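Local coordinates for histidinol-phosphatase (Bordetella pertussis, PDB 3FVV), which probably removes the phosphate from L-histidinol phosphate to give L-histidinol, as a metal-dependent hydrolase of the HAD superfamily, at residues A[14-19]-A[90-95]. Sequence-based numbering, arbitrary orientation.
Sequences TLLPLD and RPSLTV
A single water joins the backbones of L15, S92 and T94. It donates to the carbonyl O of L15 at 2.7 Å. It also donates to the carbonyl O of S92 and accepts from the backbone N of T94, both at 2.9 Å, so three main-chain groups grip it and it bridges the two loops. The S92 carbonyl has a second neighbour: the ring of P17 comes up to it with CD 3.1 Å from S92 O, its CG next nearest. S92 lies among three residues of 14-19. Its OG, held between the backbone N and the carbonyl carbon (chi1 80°), is hydrogen-bonded to the carbonyl of I89, while methyl CD2 of L18 reaches both CB and OG and CD2 of L16 stands 3.6 Å from OG. The side chains of L16 and L93 meet at an oblique angle, their methyls tight at 3.5 Å from L16 CD2 to L93 CD1, although the CB of L93 points away from 14-19. Each loop ends in a helix N-cap, D19 for helix 20-30 and T94 for helix 95-106. The contact joins the loop after strand 5-9 of the HAD core to the loop before helix 95-106, where the chain returns from the largely helical insertion between the two segments, a position consistent with a C1-type cap; L16 and L18 also rest on I89 of helix 74-89, and L15 packs on helix 95-106.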
ATOM      1  N   THR A  14       0.313   7.993   3.081  1.00 14.63           N
ATOM      2  CA  THR A  14      -0.954   8.222   3.800  1.00 14.58           C
ATOM      3  C   THR A  14      -0.725   7.878   5.257  1.00 13.58           C
ATOM      4  O   THR A  14      -0.799   8.732   6.100  1.00 15.36           O
ATOM      5  CB  THR A  14      -2.086   7.329   3.205  1.00 13.98           C
ATOM      6  OG1 THR A  14      -2.371   7.799   1.887  1.00 19.02           O
ATOM      7  CG2 THR A  14      -3.379   7.367   4.066  1.00 15.41           C
ATOM      8  N   LEU A  15      -0.424   6.616   5.550  1.00 14.03           N
ATOM      9  CA  LEU A  15      -0.143   6.222   6.928  1.00 14.74           C
ATOM     10  C   LEU A  15       1.342   6.308   7.245  1.00 14.01           C
ATOM     11  O   LEU A  15       1.684   6.416   8.398  1.00 15.66           O
ATOM     12  CB  LEU A  15      -0.727   4.840   7.239  1.00 14.71           C
ATOM     13  CG  LEU A  15      -2.262   4.691   7.351  1.00 14.16           C
ATOM     14  CD1 LEU A  15      -2.591   3.288   7.808  1.00  8.04           C
ATOM     15  CD2 LEU A  15      -2.869   5.743   8.311  1.00 12.66           C
ATOM     16  N   LEU A  16       2.231   6.312   6.225  1.00 14.00           N
ATOM     17  CA  LEU A  16       3.662   6.409   6.448  1.00 13.39           C
ATOM     18  C   LEU A  16       4.195   7.598   5.633  1.00 13.51           C
ATOM     19  O   LEU A  16       3.726   7.842   4.520  1.00 11.22           O
ATOM     20  CB  LEU A  16       4.391   5.129   6.023  1.00 14.07           C
ATOM     21  CG  LEU A  16       4.021   3.808   6.683  1.00 15.04           C
ATOM     22  CD1 LEU A  16       4.734   2.694   5.910  1.00 16.71           C
ATOM     23  CD2 LEU A  16       4.405   3.864   8.101  1.00 18.84           C
ATOM     24  N   PRO A  17       5.160   8.346   6.192  1.00 13.75           N
ATOM     25  CA  PRO A  17       5.693   9.504   5.499  1.00 14.58           C
ATOM     26  C   PRO A  17       6.745   9.070   4.489  1.00 15.27           C
ATOM     27  O   PRO A  17       7.685   9.750   4.292  1.00 16.13           O
ATOM     28  CB  PRO A  17       6.323  10.328   6.632  1.00 15.36           C
ATOM     29  CG  PRO A  17       6.704   9.328   7.663  1.00 16.24           C
ATOM     30  CD  PRO A  17       5.687   8.234   7.565  1.00 14.77           C
ATOM     31  N   LEU A  18       6.552   7.942   3.830  1.00 14.94           N
ATOM     32  CA  LEU A  18       7.494   7.483   2.856  1.00 14.99           C
ATOM     33  C   LEU A  18       6.759   6.501   1.923  1.00 14.69           C
ATOM     34  O   LEU A  18       5.587   6.133   2.145  1.00 12.87           O
ATOM     35  CB  LEU A  18       8.695   6.844   3.572  1.00 14.43           C
ATOM     36  CG  LEU A  18       8.418   5.775   4.676  1.00 16.49           C
ATOM     37  CD1 LEU A  18       8.102   4.439   4.048  1.00 11.67           C
ATOM     38  CD2 LEU A  18       9.547   5.647   5.730  1.00 11.91           C
ATOM     39  N   ASP A  19       7.447   6.106   0.867  1.00 14.53           N
ATOM     40  CA  ASP A  19       6.977   5.062  -0.031  1.00 14.62           C
ATOM     41  C   ASP A  19       7.690   3.769   0.324  1.00 13.26           C
ATOM     42  O   ASP A  19       8.893   3.563   0.042  1.00 12.54           O
ATOM     43  CB  ASP A  19       7.271   5.429  -1.511  1.00 16.01           C
ATOM     44  CG  ASP A  19       6.934   4.287  -2.458  1.00 18.50           C
ATOM     45  OD1 ASP A  19       6.180   3.381  -2.089  1.00 25.55           O
ATOM     46  OD2 ASP A  19       7.426   4.297  -3.578  1.00 29.82           O
ATOM     47  N   ARG A  90       9.429   1.222  11.194  1.00 14.78           N
ATOM     48  CA  ARG A  90       9.014   1.553  12.559  1.00 16.25           C
ATOM     49  C   ARG A  90       9.305   2.984  12.996  1.00 15.64           C
ATOM     50  O   ARG A  90       8.436   3.632  13.542  1.00 14.34           O
ATOM     51  CB  ARG A  90       9.630   0.634  13.597  1.00 17.50           C
ATOM     52  CG  ARG A  90       8.987  -0.625  13.644  1.00 22.27           C
ATOM     53  CD  ARG A  90       8.676  -1.104  15.056  1.00 26.46           C
ATOM     54  NE  ARG A  90       7.608  -2.076  14.895  1.00 25.60           N
ATOM     55  CZ  ARG A  90       6.334  -1.871  15.228  1.00 22.46           C
ATOM     56  NH1 ARG A  90       5.466  -2.828  15.005  1.00 21.53           N
ATOM     57  NH2 ARG A  90       5.918  -0.747  15.788  1.00 24.52           N
ATOM     58  N   PRO A  91      10.508   3.468  12.751  1.00 15.90           N
ATOM     59  CA  PRO A  91      10.747   4.827  13.199  1.00 17.01           C
ATOM     60  C   PRO A  91       9.988   5.882  12.401  1.00 18.12           C
ATOM     61  O   PRO A  91      10.081   7.033  12.748  1.00 18.99           O
ATOM     62  CB  PRO A  91      12.243   5.035  12.967  1.00 17.03           C
ATOM     63  CG  PRO A  91      12.827   3.641  12.850  1.00 17.25           C
ATOM     64  CD  PRO A  91      11.727   2.825  12.220  1.00 16.54           C
ATOM     65  N   SER A  92       9.324   5.535  11.306  1.00 16.59           N
ATOM     66  CA  SER A  92       8.533   6.503  10.588  1.00 16.46           C
ATOM     67  C   SER A  92       7.057   6.454  11.010  1.00 16.28           C
ATOM     68  O   SER A  92       6.237   7.155  10.436  1.00 15.51           O
ATOM     69  CB  SER A  92       8.643   6.198   9.075  1.00 16.65           C
ATOM     70  OG  SER A  92       7.772   5.118   8.693  1.00 16.53           O
ATOM     71  N   LEU A  93       6.710   5.540  11.932  1.00 15.82           N
ATOM     72  CA  LEU A  93       5.386   5.478  12.459  1.00 16.29           C
ATOM     73  C   LEU A  93       5.120   6.710  13.330  1.00 15.61           C
ATOM     74  O   LEU A  93       5.922   7.022  14.205  1.00 16.56           O
ATOM     75  CB  LEU A  93       5.205   4.231  13.300  1.00 16.79           C
ATOM     76  CG  LEU A  93       4.389   3.129  12.671  1.00 20.77           C
ATOM     77  CD1 LEU A  93       4.944   2.753  11.350  1.00 24.71           C
ATOM     78  CD2 LEU A  93       4.374   1.968  13.662  1.00 27.25           C
ATOM     79  N   THR A  94       4.041   7.435  13.074  1.00 14.06           N
ATOM     80  CA  THR A  94       3.714   8.642  13.870  1.00 12.69           C
ATOM     81  C   THR A  94       2.444   8.361  14.653  1.00 13.28           C
ATOM     82  O   THR A  94       1.571   7.575  14.201  1.00 10.76           O
ATOM     83  CB  THR A  94       3.423   9.836  13.013  1.00 12.88           C
ATOM     84  OG1 THR A  94       2.274   9.578  12.137  1.00 11.87           O
ATOM     85  CG2 THR A  94       4.674  10.230  12.201  1.00 12.62           C
ATOM     86  N   VAL A  95       2.334   9.025  15.790  1.00 12.19           N
ATOM     87  CA  VAL A  95       1.163   8.944  16.612  1.00 13.06           C
ATOM     88  C   VAL A  95      -0.097   9.389  15.856  1.00 12.21           C
ATOM     89  O   VAL A  95      -1.150   8.763  16.042  1.00 12.50           O
ATOM     90  CB  VAL A  95       1.318   9.679  17.999  1.00 14.09           C
ATOM     91  CG1 VAL A  95       1.310  11.157  17.821  1.00 13.22           C
ATOM     92  CG2 VAL A  95       0.169   9.227  18.941  1.00 15.93           C
TER
HETATM   93  O   HOH W   1       3.340   7.361  10.303  1.00 10.61           O